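Local coordinates for enolase from the environmental genome shotgun sequencing of the Sargasso Sea (PDB 2QGY), which is of unknown specific function but belongs to the enolase superfamily, binds magnesium and probably uses it to act on a carboxylate substrate, at residues Lys17-Thr21 and Glu366-Ser370; Lys34-Ile39 and Trp50-Ser55; Lys169-Met173 and Phe183-Val187; Pro172-Leu177 and Gln209-Phe213; Ile285-Ser289 and Val317-Asn323. The contacts are given in a common frame with arbitrary orientation. Numbering follows the deposited sequence.

Contact 1. Residues Lys17-Thr21 and Glu366-Ser370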
# COMPACT_ATOMS: atom_id res chain seq x y z
N LYS A 17 -3.64 -5.74 23.10
CA LYS A 17 -2.34 -6.37 23.17
C LYS A 17 -1.91 -6.81 21.76
O LYS A 17 -2.72 -7.33 20.98
CB LYS A 17 -2.43 -7.61 24.05
CG LYS A 17 -1.08 -8.31 24.33
CD LYS A 17 -0.03 -7.40 24.96
CE LYS A 17 1.30 -8.14 25.23
NZ LYS A 17 1.25 -8.89 26.54
N ILE A 18 -0.63 -6.61 21.48
CA ILE A 18 -0.04 -7.05 20.21
C ILE A 18 1.23 -7.82 20.54
O ILE A 18 2.03 -7.38 21.39
CB ILE A 18 0.33 -5.84 19.30
CG1 ILE A 18 -0.88 -4.97 19.01
CG2 ILE A 18 1.01 -6.33 17.95
CD1 ILE A 18 -0.56 -3.68 18.22
N TRP A 19 1.42 -8.97 19.88
CA TRP A 19 2.69 -9.68 19.92
C TRP A 19 3.23 -9.73 18.52
O TRP A 19 2.45 -9.96 17.58
CB TRP A 19 2.49 -11.14 20.35
CG TRP A 19 1.98 -11.36 21.73
CD1 TRP A 19 2.72 -11.70 22.81
CD2 TRP A 19 0.61 -11.35 22.16
NE1 TRP A 19 1.91 -11.87 23.92
CE2 TRP A 19 0.61 -11.66 23.55
CE3 TRP A 19 -0.62 -11.11 21.52
CZ2 TRP A 19 -0.56 -11.73 24.30
CZ3 TRP A 19 -1.80 -11.15 22.28
CH2 TRP A 19 -1.76 -11.49 23.65
N ILE A 20 4.54 -9.51 18.37
CA ILE A 20 5.21 -9.86 17.12
C ILE A 20 6.17 -11.00 17.42
O ILE A 20 7.12 -10.83 18.22
CB ILE A 20 6.01 -8.66 16.57
CG1 ILE A 20 5.06 -7.46 16.36
CG2 ILE A 20 6.83 -9.08 15.32
CD1 ILE A 20 5.78 -6.21 15.82
N THR A 21 5.92 -12.17 16.84
CA THR A 21 6.76 -13.32 17.16
C THR A 21 8.16 -13.17 16.53
O THR A 21 8.32 -12.55 15.48
CB THR A 21 6.09 -14.68 16.80
OG1 THR A 21 5.84 -14.75 15.38
CG2 THR A 21 4.76 -14.82 17.55
N GLU A 366 -1.02 -17.22 26.45
CA GLU A 366 -0.36 -15.94 26.20
C GLU A 366 1.06 -15.89 26.74
O GLU A 366 1.90 -15.18 26.20
CB GLU A 366 -1.16 -14.79 26.78
CG GLU A 366 -2.45 -14.55 26.03
CD GLU A 366 -3.36 -13.52 26.67
OE1 GLU A 366 -2.87 -12.50 27.22
OE2 GLU A 366 -4.57 -13.73 26.59
N ASP A 367 1.34 -16.65 27.80
CA ASP A 367 2.71 -16.62 28.34
C ASP A 367 3.68 -17.30 27.38
O ASP A 367 4.80 -16.82 27.22
CB ASP A 367 2.78 -17.14 29.79
CG ASP A 367 2.15 -16.16 30.80
OD1 ASP A 367 1.91 -14.96 30.46
OD2 ASP A 367 1.90 -16.59 31.96
N ILE A 368 3.22 -18.34 26.70
CA ILE A 368 4.03 -19.00 25.67
C ILE A 368 4.22 -18.10 24.44
O ILE A 368 5.33 -17.97 23.90
CB ILE A 368 3.50 -20.41 25.27
CG1 ILE A 368 3.49 -21.32 26.51
CG2 ILE A 368 4.37 -21.01 24.14
CD1 ILE A 368 3.00 -22.74 26.31
N LEU A 369 3.12 -17.49 24.00
CA LEU A 369 3.18 -16.53 22.90
C LEU A 369 4.15 -15.39 23.21
O LEU A 369 4.99 -15.04 22.38
CB LEU A 369 1.79 -16.01 22.54
CG LEU A 369 1.72 -15.05 21.34
CD1 LEU A 369 2.37 -15.68 20.09
CD2 LEU A 369 0.25 -14.71 21.08
N SER A 370 4.09 -14.87 24.44
CA SER A 370 5.05 -13.84 24.85
C SER A 370 6.49 -14.35 24.78
O SER A 370 7.38 -13.60 24.36
CB SER A 370 4.74 -13.34 26.28
OG SER A 370 3.48 -12.67 26.36

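Contact 2. Residues Lys34-Ile39 and Trp50-Ser55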
# COMPACT_ATOMS: atom_id res chain seq x y z
N LYS A 34 8.17 -16.94 9.60
CA LYS A 34 8.23 -15.48 9.50
C LYS A 34 7.79 -14.94 10.86
O LYS A 34 7.23 -15.68 11.67
CB LYS A 34 7.29 -14.98 8.38
CG LYS A 34 5.87 -15.47 8.52
CD LYS A 34 4.88 -15.02 7.41
CE LYS A 34 4.92 -13.53 7.19
NZ LYS A 34 3.70 -12.98 6.52
N LYS A 35 8.03 -13.66 11.11
CA LYS A 35 7.48 -12.99 12.30
C LYS A 35 5.96 -12.84 12.09
O LYS A 35 5.50 -12.42 11.01
CB LYS A 35 8.13 -11.63 12.52
CG LYS A 35 9.64 -11.67 12.63
CD LYS A 35 10.20 -10.34 13.14
CE LYS A 35 11.73 -10.37 13.32
NZ LYS A 35 12.46 -10.66 12.06
N PHE A 36 5.16 -13.24 13.09
CA PHE A 36 3.70 -13.06 13.01
C PHE A 36 3.29 -11.87 13.89
O PHE A 36 3.99 -11.55 14.84
CB PHE A 36 3.00 -14.34 13.48
CG PHE A 36 3.46 -15.60 12.78
CD1 PHE A 36 3.39 -15.70 11.40
CD2 PHE A 36 3.95 -16.68 13.50
CE1 PHE A 36 3.78 -16.89 10.74
CE2 PHE A 36 4.34 -17.85 12.87
CZ PHE A 36 4.27 -17.96 11.48
N ILE A 37 2.16 -11.25 13.56
CA ILE A 37 1.61 -10.13 14.30
C ILE A 37 0.22 -10.58 14.71
O ILE A 37 -0.68 -10.66 13.90
CB ILE A 37 1.51 -8.87 13.42
CG1 ILE A 37 2.89 -8.52 12.83
CG2 ILE A 37 0.83 -7.71 14.21
CD1 ILE A 37 2.86 -7.41 11.73
N ILE A 38 0.07 -10.87 15.99
CA ILE A 38 -1.19 -11.37 16.53
C ILE A 38 -1.68 -10.36 17.56
O ILE A 38 -0.89 -9.87 18.34
CB ILE A 38 -0.97 -12.73 17.15
CG1 ILE A 38 -0.56 -13.72 16.03
CG2 ILE A 38 -2.24 -13.20 17.84
CD1 ILE A 38 -0.24 -15.10 16.49
N ILE A 39 -2.97 -10.03 17.53
CA ILE A 39 -3.52 -9.04 18.48
C ILE A 39 -4.67 -9.62 19.29
O ILE A 39 -5.35 -10.54 18.87
CB ILE A 39 -3.96 -7.73 17.76
CG1 ILE A 39 -5.35 -7.87 17.11
CG2 ILE A 39 -2.92 -7.31 16.71
CD1 ILE A 39 -5.88 -6.53 16.55
N TRP A 50 -9.59 -11.98 18.97
CA TRP A 50 -8.26 -12.21 18.42
C TRP A 50 -8.21 -11.89 16.93
O TRP A 50 -9.14 -12.24 16.18
CB TRP A 50 -7.87 -13.67 18.61
CG TRP A 50 -7.61 -14.02 20.02
CD1 TRP A 50 -8.52 -14.48 20.94
CD2 TRP A 50 -6.35 -13.98 20.68
NE1 TRP A 50 -7.89 -14.71 22.15
CE2 TRP A 50 -6.55 -14.42 22.02
CE3 TRP A 50 -5.05 -13.61 20.27
CZ2 TRP A 50 -5.50 -14.50 22.95
CZ3 TRP A 50 -4.00 -13.69 21.20
CH2 TRP A 50 -4.24 -14.12 22.53
N GLY A 51 -7.12 -11.25 16.52
CA GLY A 51 -6.86 -10.86 15.13
C GLY A 51 -5.42 -11.19 14.80
O GLY A 51 -4.59 -11.45 15.68
N GLU A 52 -5.11 -11.16 13.51
CA GLU A 52 -3.76 -11.39 13.03
C GLU A 52 -3.60 -10.56 11.77
O GLU A 52 -4.53 -10.50 10.97
CB GLU A 52 -3.54 -12.87 12.72
CG GLU A 52 -2.09 -13.16 12.27
CD GLU A 52 -1.63 -14.61 12.34
OE1 GLU A 52 -2.38 -15.53 12.79
OE2 GLU A 52 -0.48 -14.85 11.91
N ALA A 53 -2.48 -9.85 11.64
CA ALA A 53 -2.16 -9.03 10.47
C ALA A 53 -1.17 -9.78 9.61
O ALA A 53 -0.29 -10.48 10.13
CB ALA A 53 -1.49 -7.71 10.89
N PHE A 54 -1.32 -9.62 8.29
CA PHE A 54 -0.33 -10.20 7.40
C PHE A 54 0.99 -9.42 7.57
O PHE A 54 1.05 -8.24 7.29
CB PHE A 54 -0.82 -10.20 5.95
CG PHE A 54 0.24 -10.61 5.01
CD1 PHE A 54 0.59 -11.95 4.91
CD2 PHE A 54 0.94 -9.67 4.29
CE1 PHE A 54 1.60 -12.36 4.06
CE2 PHE A 54 1.99 -10.07 3.41
CZ PHE A 54 2.31 -11.41 3.32
N SER A 55 2.03 -10.09 8.03
CA SER A 55 3.27 -9.37 8.38
C SER A 55 4.24 -9.31 7.22
O SER A 55 4.27 -10.21 6.38
CB SER A 55 3.95 -10.00 9.60
OG SER A 55 4.44 -11.26 9.25
O HOH W 1 1.80 -12.96 8.64
O HOH W 2 1.11 -12.60 11.09

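Contact 3. Residues Lys169-Met173 and Phe183-Val187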
# COMPACT_ATOMS: atom_id res chain seq x y z
N LYS A 169 1.41 -27.17 -3.43
CA LYS A 169 1.92 -26.05 -4.22
C LYS A 169 3.45 -25.96 -4.14
O LYS A 169 4.01 -25.95 -3.06
CB LYS A 169 1.24 -24.72 -3.83
CG LYS A 169 1.62 -23.60 -4.76
CD LYS A 169 0.81 -22.32 -4.57
CE LYS A 169 1.11 -21.63 -3.21
NZ LYS A 169 0.14 -20.49 -2.93
N ILE A 170 4.11 -25.94 -5.30
CA ILE A 170 5.56 -25.78 -5.36
C ILE A 170 6.00 -24.51 -6.08
O ILE A 170 5.17 -23.83 -6.74
CB ILE A 170 6.22 -27.01 -6.06
CG1 ILE A 170 5.64 -27.15 -7.47
CG2 ILE A 170 5.96 -28.30 -5.23
CD1 ILE A 170 6.41 -28.09 -8.37
N TYR A 171 7.28 -24.17 -5.95
CA TYR A 171 7.85 -22.99 -6.57
C TYR A 171 8.93 -23.46 -7.55
O TYR A 171 10.09 -23.62 -7.17
CB TYR A 171 8.45 -22.06 -5.51
CG TYR A 171 7.42 -21.37 -4.63
CD1 TYR A 171 7.19 -19.99 -4.73
CD2 TYR A 171 6.69 -22.09 -3.70
CE1 TYR A 171 6.22 -19.35 -3.90
CE2 TYR A 171 5.73 -21.46 -2.88
CZ TYR A 171 5.51 -20.11 -3.01
OH TYR A 171 4.57 -19.49 -2.18
N PRO A 172 8.53 -23.71 -8.82
CA PRO A 172 9.36 -24.44 -9.78
C PRO A 172 10.32 -23.58 -10.60
O PRO A 172 11.08 -24.13 -11.39
CB PRO A 172 8.31 -25.09 -10.68
CG PRO A 172 7.24 -24.02 -10.77
CD PRO A 172 7.22 -23.36 -9.40
N MET A 173 10.33 -22.26 -10.42
CA MET A 173 11.26 -21.44 -11.23
C MET A 173 12.66 -21.48 -10.63
O MET A 173 12.98 -20.75 -9.69
CB MET A 173 10.78 -20.00 -11.41
CG MET A 173 9.43 -19.89 -12.13
SD MET A 173 9.26 -20.62 -13.81
CE MET A 173 9.68 -19.25 -14.85
N PHE A 183 12.37 -30.58 -12.19
CA PHE A 183 11.76 -30.47 -10.88
C PHE A 183 10.26 -30.80 -10.92
O PHE A 183 9.80 -31.59 -10.11
CB PHE A 183 12.03 -29.09 -10.28
CG PHE A 183 11.47 -28.92 -8.91
CD1 PHE A 183 11.65 -29.90 -7.93
CD2 PHE A 183 10.73 -27.78 -8.58
CE1 PHE A 183 11.12 -29.76 -6.65
CE2 PHE A 183 10.20 -27.62 -7.31
CZ PHE A 183 10.38 -28.61 -6.34
N VAL A 184 9.52 -30.21 -11.86
CA VAL A 184 8.08 -30.49 -11.96
C VAL A 184 7.85 -31.97 -12.27
O VAL A 184 6.95 -32.61 -11.71
CB VAL A 184 7.34 -29.57 -12.98
CG1 VAL A 184 5.87 -29.88 -13.01
CG2 VAL A 184 7.53 -28.09 -12.64
N GLU A 185 8.67 -32.52 -13.17
CA GLU A 185 8.54 -33.92 -13.57
C GLU A 185 8.71 -34.89 -12.41
O GLU A 185 7.86 -35.76 -12.18
CB GLU A 185 9.52 -34.26 -14.69
CG GLU A 185 9.26 -35.62 -15.33
CD GLU A 185 10.22 -35.95 -16.44
OE1 GLU A 185 11.05 -35.09 -16.80
OE2 GLU A 185 10.15 -37.09 -16.97
N LYS A 186 9.81 -34.72 -11.67
CA LYS A 186 10.08 -35.51 -10.46
C LYS A 186 8.97 -35.38 -9.42
O LYS A 186 8.58 -36.37 -8.79
CB LYS A 186 11.44 -35.12 -9.87
CG LYS A 186 12.60 -35.50 -10.80
CD LYS A 186 13.82 -34.58 -10.67
CE LYS A 186 14.98 -35.23 -9.92
NZ LYS A 186 16.25 -34.56 -10.28
N VAL A 187 8.42 -34.17 -9.25
CA VAL A 187 7.33 -34.00 -8.31
C VAL A 187 6.10 -34.81 -8.73
O VAL A 187 5.50 -35.51 -7.91
CB VAL A 187 6.93 -32.49 -8.14
CG1 VAL A 187 5.64 -32.39 -7.36
CG2 VAL A 187 8.05 -31.72 -7.45

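Contact 4. Residues Pro172-Leu177 and Gln209-Phe213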
# COMPACT_ATOMS: atom_id res chain seq x y z
N PRO A 172 8.53 -23.71 -8.82
CA PRO A 172 9.36 -24.44 -9.78
C PRO A 172 10.32 -23.58 -10.60
O PRO A 172 11.08 -24.13 -11.39
CB PRO A 172 8.31 -25.09 -10.68
CG PRO A 172 7.24 -24.02 -10.77
CD PRO A 172 7.22 -23.36 -9.40
N MET A 173 10.33 -22.26 -10.42
CA MET A 173 11.26 -21.44 -11.23
C MET A 173 12.66 -21.48 -10.63
O MET A 173 12.98 -20.75 -9.69
CB MET A 173 10.78 -20.00 -11.41
CG MET A 173 9.43 -19.89 -12.13
SD MET A 173 9.26 -20.62 -13.81
CE MET A 173 9.68 -19.25 -14.85
N LEU A 174 13.49 -22.34 -11.22
CA LEU A 174 14.85 -22.58 -10.71
C LEU A 174 15.89 -22.02 -11.68
O LEU A 174 15.55 -21.17 -12.53
CB LEU A 174 15.06 -24.08 -10.47
CG LEU A 174 13.95 -24.82 -9.69
CD1 LEU A 174 14.25 -26.30 -9.60
CD2 LEU A 174 13.73 -24.25 -8.28
N ASP A 175 17.13 -22.49 -11.58
CA ASP A 175 18.24 -21.86 -12.31
C ASP A 175 18.03 -21.70 -13.81
O ASP A 175 18.44 -20.70 -14.38
CB ASP A 175 19.56 -22.59 -12.05
CG ASP A 175 20.26 -22.09 -10.81
OD1 ASP A 175 19.65 -21.28 -10.07
OD2 ASP A 175 21.43 -22.51 -10.57
N SER A 176 17.39 -22.69 -14.42
CA SER A 176 17.16 -22.68 -15.85
C SER A 176 15.86 -23.41 -16.18
O SER A 176 15.31 -24.11 -15.33
CB SER A 176 18.33 -23.35 -16.57
OG SER A 176 18.38 -24.74 -16.29
N LEU A 177 15.38 -23.24 -17.41
CA LEU A 177 14.14 -23.87 -17.86
C LEU A 177 14.18 -25.38 -17.63
O LEU A 177 13.25 -25.94 -17.05
CB LEU A 177 13.85 -23.56 -19.35
CG LEU A 177 12.73 -24.39 -20.02
CD1 LEU A 177 11.39 -24.21 -19.32
CD2 LEU A 177 12.59 -24.05 -21.51
N GLN A 209 11.18 -16.18 -20.15
CA GLN A 209 11.35 -17.42 -19.34
C GLN A 209 10.01 -17.99 -18.93
O GLN A 209 9.76 -19.19 -19.07
CB GLN A 209 12.19 -17.19 -18.08
CG GLN A 209 13.48 -16.37 -18.27
CD GLN A 209 14.60 -17.15 -18.91
OE1 GLN A 209 14.60 -18.39 -18.92
NE2 GLN A 209 15.59 -16.43 -19.44
N THR A 210 9.12 -17.12 -18.45
CA THR A 210 7.78 -17.52 -18.03
C THR A 210 7.00 -18.20 -19.13
O THR A 210 6.44 -19.28 -18.92
CB THR A 210 7.00 -16.30 -17.51
OG1 THR A 210 7.74 -15.72 -16.44
CG2 THR A 210 5.62 -16.68 -17.03
N LYS A 211 6.96 -17.57 -20.30
CA LYS A 211 6.28 -18.15 -21.45
C LYS A 211 6.88 -19.49 -21.86
O LYS A 211 6.12 -20.44 -22.09
CB LYS A 211 6.27 -17.15 -22.60
CG LYS A 211 5.27 -16.03 -22.43
CD LYS A 211 5.55 -14.96 -23.47
CE LYS A 211 4.44 -13.93 -23.53
NZ LYS A 211 4.87 -12.79 -24.40
N SER A 212 8.21 -19.59 -21.91
CA SER A 212 8.86 -20.84 -22.28
C SER A 212 8.54 -21.94 -21.26
O SER A 212 8.21 -23.07 -21.63
CB SER A 212 10.37 -20.64 -22.46
OG SER A 212 10.63 -19.49 -23.25
N PHE A 213 8.60 -21.59 -19.97
CA PHE A 213 8.24 -22.53 -18.91
C PHE A 213 6.81 -23.03 -19.07
O PHE A 213 6.55 -24.24 -19.07
CB PHE A 213 8.44 -21.92 -17.50
CG PHE A 213 8.06 -22.85 -16.38
CD1 PHE A 213 8.92 -23.86 -15.97
CD2 PHE A 213 6.83 -22.71 -15.74
CE1 PHE A 213 8.57 -24.73 -14.95
CE2 PHE A 213 6.45 -23.58 -14.71
CZ PHE A 213 7.34 -24.59 -14.29
O HOH W 3 16.71 -20.78 -19.11

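Contact 5. Residues Ile285-Ser289 and Val317-Asn323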
# COMPACT_ATOMS: atom_id res chain seq x y z
N ILE A 285 -13.19 -9.32 1.82
CA ILE A 285 -12.97 -10.63 1.23
C ILE A 285 -14.30 -11.26 0.80
O ILE A 285 -14.44 -11.79 -0.31
CB ILE A 285 -12.25 -11.56 2.24
CG1 ILE A 285 -10.79 -11.12 2.34
CG2 ILE A 285 -12.36 -13.05 1.85
CD1 ILE A 285 -9.94 -11.98 3.20
N ILE A 286 -15.29 -11.18 1.68
CA ILE A 286 -16.62 -11.70 1.35
C ILE A 286 -17.29 -10.95 0.19
O ILE A 286 -17.91 -11.59 -0.66
CB ILE A 286 -17.54 -11.66 2.60
CG1 ILE A 286 -17.04 -12.63 3.69
CG2 ILE A 286 -18.98 -11.96 2.22
CD1 ILE A 286 -17.07 -14.11 3.31
N GLU A 287 -17.17 -9.63 0.16
CA GLU A 287 -17.72 -8.83 -0.93
C GLU A 287 -17.10 -9.22 -2.27
O GLU A 287 -17.81 -9.42 -3.26
CB GLU A 287 -17.50 -7.34 -0.68
CG GLU A 287 -18.14 -6.41 -1.73
CD GLU A 287 -19.61 -6.76 -2.03
OE1 GLU A 287 -20.40 -6.90 -1.06
OE2 GLU A 287 -19.97 -6.88 -3.23
N ILE A 288 -15.78 -9.33 -2.30
CA ILE A 288 -15.12 -9.74 -3.54
C ILE A 288 -15.40 -11.20 -3.90
O ILE A 288 -15.49 -11.53 -5.08
CB ILE A 288 -13.62 -9.41 -3.55
CG1 ILE A 288 -13.14 -9.28 -4.99
CG2 ILE A 288 -12.80 -10.45 -2.78
CD1 ILE A 288 -13.67 -7.95 -5.68
N SER A 289 -15.58 -12.07 -2.92
CA SER A 289 -15.93 -13.47 -3.19
C SER A 289 -17.27 -13.54 -3.93
O SER A 289 -17.43 -14.25 -4.92
CB SER A 289 -15.98 -14.29 -1.90
OG SER A 289 -14.69 -14.42 -1.33
N VAL A 317 -14.16 -18.28 6.65
CA VAL A 317 -14.57 -17.60 5.43
C VAL A 317 -14.83 -18.63 4.33
O VAL A 317 -15.89 -18.60 3.69
CB VAL A 317 -13.56 -16.54 4.94
CG1 VAL A 317 -13.87 -16.06 3.47
CG2 VAL A 317 -13.62 -15.37 5.84
N CYS A 318 -13.87 -19.54 4.13
CA CYS A 318 -13.97 -20.54 3.05
C CYS A 318 -15.21 -21.42 3.19
O CYS A 318 -15.82 -21.79 2.18
CB CYS A 318 -12.73 -21.43 2.97
SG CYS A 318 -11.30 -20.54 2.31
N SER A 319 -15.56 -21.75 4.43
CA SER A 319 -16.74 -22.58 4.70
C SER A 319 -18.07 -21.87 4.42
O SER A 319 -19.11 -22.54 4.28
CB SER A 319 -16.72 -23.11 6.14
OG SER A 319 -17.10 -22.11 7.06
N SER A 320 -17.99 -20.55 4.23
CA SER A 320 -19.17 -19.72 4.15
C SER A 320 -19.43 -19.19 2.74
O SER A 320 -20.45 -18.55 2.51
CB SER A 320 -19.09 -18.56 5.14
OG SER A 320 -18.34 -17.48 4.60
N ILE A 321 -18.53 -19.46 1.80
CA ILE A 321 -18.72 -18.98 0.41
C ILE A 321 -18.90 -20.15 -0.59
O ILE A 321 -18.28 -21.19 -0.42
CB ILE A 321 -17.60 -18.01 -0.06
CG1 ILE A 321 -16.23 -18.69 0.04
CG2 ILE A 321 -17.62 -16.72 0.75
CD1 ILE A 321 -15.09 -17.98 -0.72
N PRO A 322 -19.76 -19.97 -1.63
CA PRO A 322 -20.00 -21.06 -2.58
C PRO A 322 -18.90 -21.23 -3.61
O PRO A 322 -18.83 -22.29 -4.25
CB PRO A 322 -21.29 -20.62 -3.28
CG PRO A 322 -21.26 -19.14 -3.24
CD PRO A 322 -20.55 -18.77 -1.95
N ASN A 323 -18.02 -20.23 -3.75
CA ASN A 323 -16.93 -20.27 -4.75
C ASN A 323 -15.52 -20.30 -4.15
O ASN A 323 -14.59 -19.68 -4.67
CB ASN A 323 -17.03 -19.11 -5.74
CG ASN A 323 -16.80 -17.77 -5.09
OD1 ASN A 323 -17.19 -17.57 -3.94
ND2 ASN A 323 -16.19 -16.84 -5.82

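Contact 1. Residues Lys17-Thr21 and Glu366-Ser370
In the enolase superfamily the N-terminal capping domain is completed by chain that returns after the barrel, and this contact brings the two ends together: Lys17-Thr21 is an inner strand of the antiparallel sheet, and Glu366-Ser370 is the short helix that leads into the sheet's last strand, 373-379. Their N-to-C directions make 47°, with 9.6 Å between the axes at closest approach. Trp19 fills that gap. Its indole lies against Leu369, whose CG sits 3.8 Å from the centroid of the five-membered ring and only 13° off the ring normal, a CH-pi contact over the face; CD2 of Leu369 comes to 3.5 Å from Trp19 CD2. Leu369 also reaches Thr21, CD1 to CG2 at 3.6 Å, so one leucine bridges two side chains from the same side of the strand. Beyond the indole edge lies Glu366, whose OE1 is 3.8 Å from Trp19 CZ2 while OE2 forms a salt bridge with Lys40 on the neighbouring strand. Trp50 also meets the Trp19 ring, its plane inclined by about 15°. The polar edge of the indole is satisfied by the helix itself: Trp19 NE1 donates to Ser370 OG at 3.0 Å, with an N-H...O angle of 160°.

Contact 2. Residues Lys34-Ile39 and Trp50-Ser55
Strands 37-39 and 50-53 run antiparallel at 158°, their axes 4.6 Å apart, as the two arms of a beta hairpin in the N-terminal domain. Ile39 and Gly51 form a hydrogen-bonded pair, Ile39 N to Gly51 O at 2.8 Å and Gly51 N to Ile39 O at 3.0 Å; Ile38 and Glu52 follow as a non-hydrogen-bonded pair. Beyond Ala53 N to Ile37 O, 3.0 Å, the ladder loosens and water 2 accepts from Ile37 N, within reach of Ala53 O and Glu52 OE2. Ile37, Ile39 and Ala53 face helices 60-74 and 99-120. On the other face Ile38 CG2 meets the edge of the Trp50 ring, 3.7 Å from CE3, while Glu52 bonds through OE1 to Ser306 in the barrel domain. Where the strands part, side chains take over: Ser55 OG donates to Lys35 O at a very short 2.4 Å, and Lys34 NZ to Ser55 O at 2.8 Å. Lys34 NZ also bonds to Trp304 O, so polar groups carry the hairpin's end across to the barrel.

Contact 3. Residues Lys169-Met173 and Phe183-Val187
Ile170 is the hub here, at the end of strand 168-170. With chi1 near +60° (p) and chi2 t, its side chain extends toward helix 177-191, and CD1 touches three residues of that helix: Phe183 CE2 at 4.0 Å, Val187 CG2 at 4.1 Å and Val184 CG2 at 4.4 Å. Phe183 is t about chi1, which swings its ring toward the strand end and lays the ring edge against Pro172, CD2 to CA at 3.8 Å. Val184, also t, brings CG2 to 3.7 Å from Pro172 CB. The side-chain packing is apolar. Chain neighbours of Ile170 diverge: Tyr171 (m), past the strand, turns from the helix and ends about 4 Å from the bound magnesium, and Lys169 forms a salt bridge with Glu226, a ligand of that metal. The contact packs strand end on helix within the beta-alpha-beta unit 168-170, 177-191, 197-200: Ile170 and Val187 also touch Leu199 and Leu197 of strand 197-200, helix 150-162 flanks through Ile157, and Phe213 of helix 207-217 closes over Pro172 and Val184.

Contact 4. Residues Pro172-Leu177 and Gln209-Phe213
Most unusual is a Met-aromatic contact: the sulfur of Met173 lies over one face of the Phe213 ring, SD 3.8 Å from the ring centroid and 19° off its normal, with Phe213 CG at 3.6 Å. The methionine reaches this place by folding, chi1 and chi2 both m, so that the thioether bends back toward helix 207-217 and CE runs on over its backbone, 4.1 Å from Thr210 CA. Two more residues of the 172-177 loop close around the same phenylalanine. Pro172 CG approaches its far end, 3.6 Å from CZ, and Leu177 CD1 reaches its base, 3.6 Å from Phe213 CA. Leu177 also packs CD2 against Ser212 CB at 4.2 Å. At the solvent side water 3 joins the two segments, accepting from Leu177 N at 3.3 Å and donating to Gln209 OE1 at 3.2 Å. Just ahead, Ser176 sits at the N-cap of helix 177-191, its OG making a weak bond to Ile179 N. The contact joins successive beta-alpha units of the barrel: helices 177-191 and 207-217 lie side by side, Phe213 touches Ser180 and Ile181 of the former, and beneath them Leu199 of strand 197-200 meets Phe213 and Pro172.

Contact 5. Residues Ile285-Ser289 and Val317-Asn323
Two consecutive outer helices of the barrel domain, 282-294 and 309-320, pack here through branched aliphatic side chains, and the chain leaving the second continues the contact. Val317 CG1 touches Ile285 CG2 at 3.7 Å and Ile286 CD1 at 3.8 Å. With both chi angles m, Ile286 carries CD1 on to Ile321, 3.7 Å from CG2, and to Ser320, 3.8 Å from OG. Ile321 CD1 in turn meets Ser289 OG at 3.6 Å. Ser289 OG donates to Ile285 O at 2.8 Å, which lets it lie in an apolar interface; in the conformer given, Ser320 OG donates to Val317 O at 2.8 Å. The one polar link across is weak, Asn323 ND2 to Ser289 O at 3.0 Å with an angle of 132°; the same amide also bonds to Ile297 O, just before strand 298-299. Ser289 and Ile321 both touch Ile299 of that strand, giving the layered packing of neighbouring helices over a strand that belongs to the modified TIM barrel of enolase-superfamily proteins.

Contacts 1 and 2 meet in one sheet: their centres are 10 Å apart, strands 13-21 and 37-43 are neighbours, and Trp19 N lies 2.9 Å from Ile38 O, a probable hydrogen bond. Contacts 3 and 4, centres 11 Å apart, share Pro172 and Met173 and join in continuous apolar packing where Val184 CG2 meets Phe213 CZ at 3.9 Å. Contact 5 belongs to the same barrel but is 29 Å from contact 3, centre to centre. Magnesium, held by Asp200, Glu226 and Glu252, lies in the barrel's probable active site: about 4 Å from the Tyr171 side chain of contact 3, 9 Å from that of Phe54 in contact 2, and 10 Å from that of Pro172.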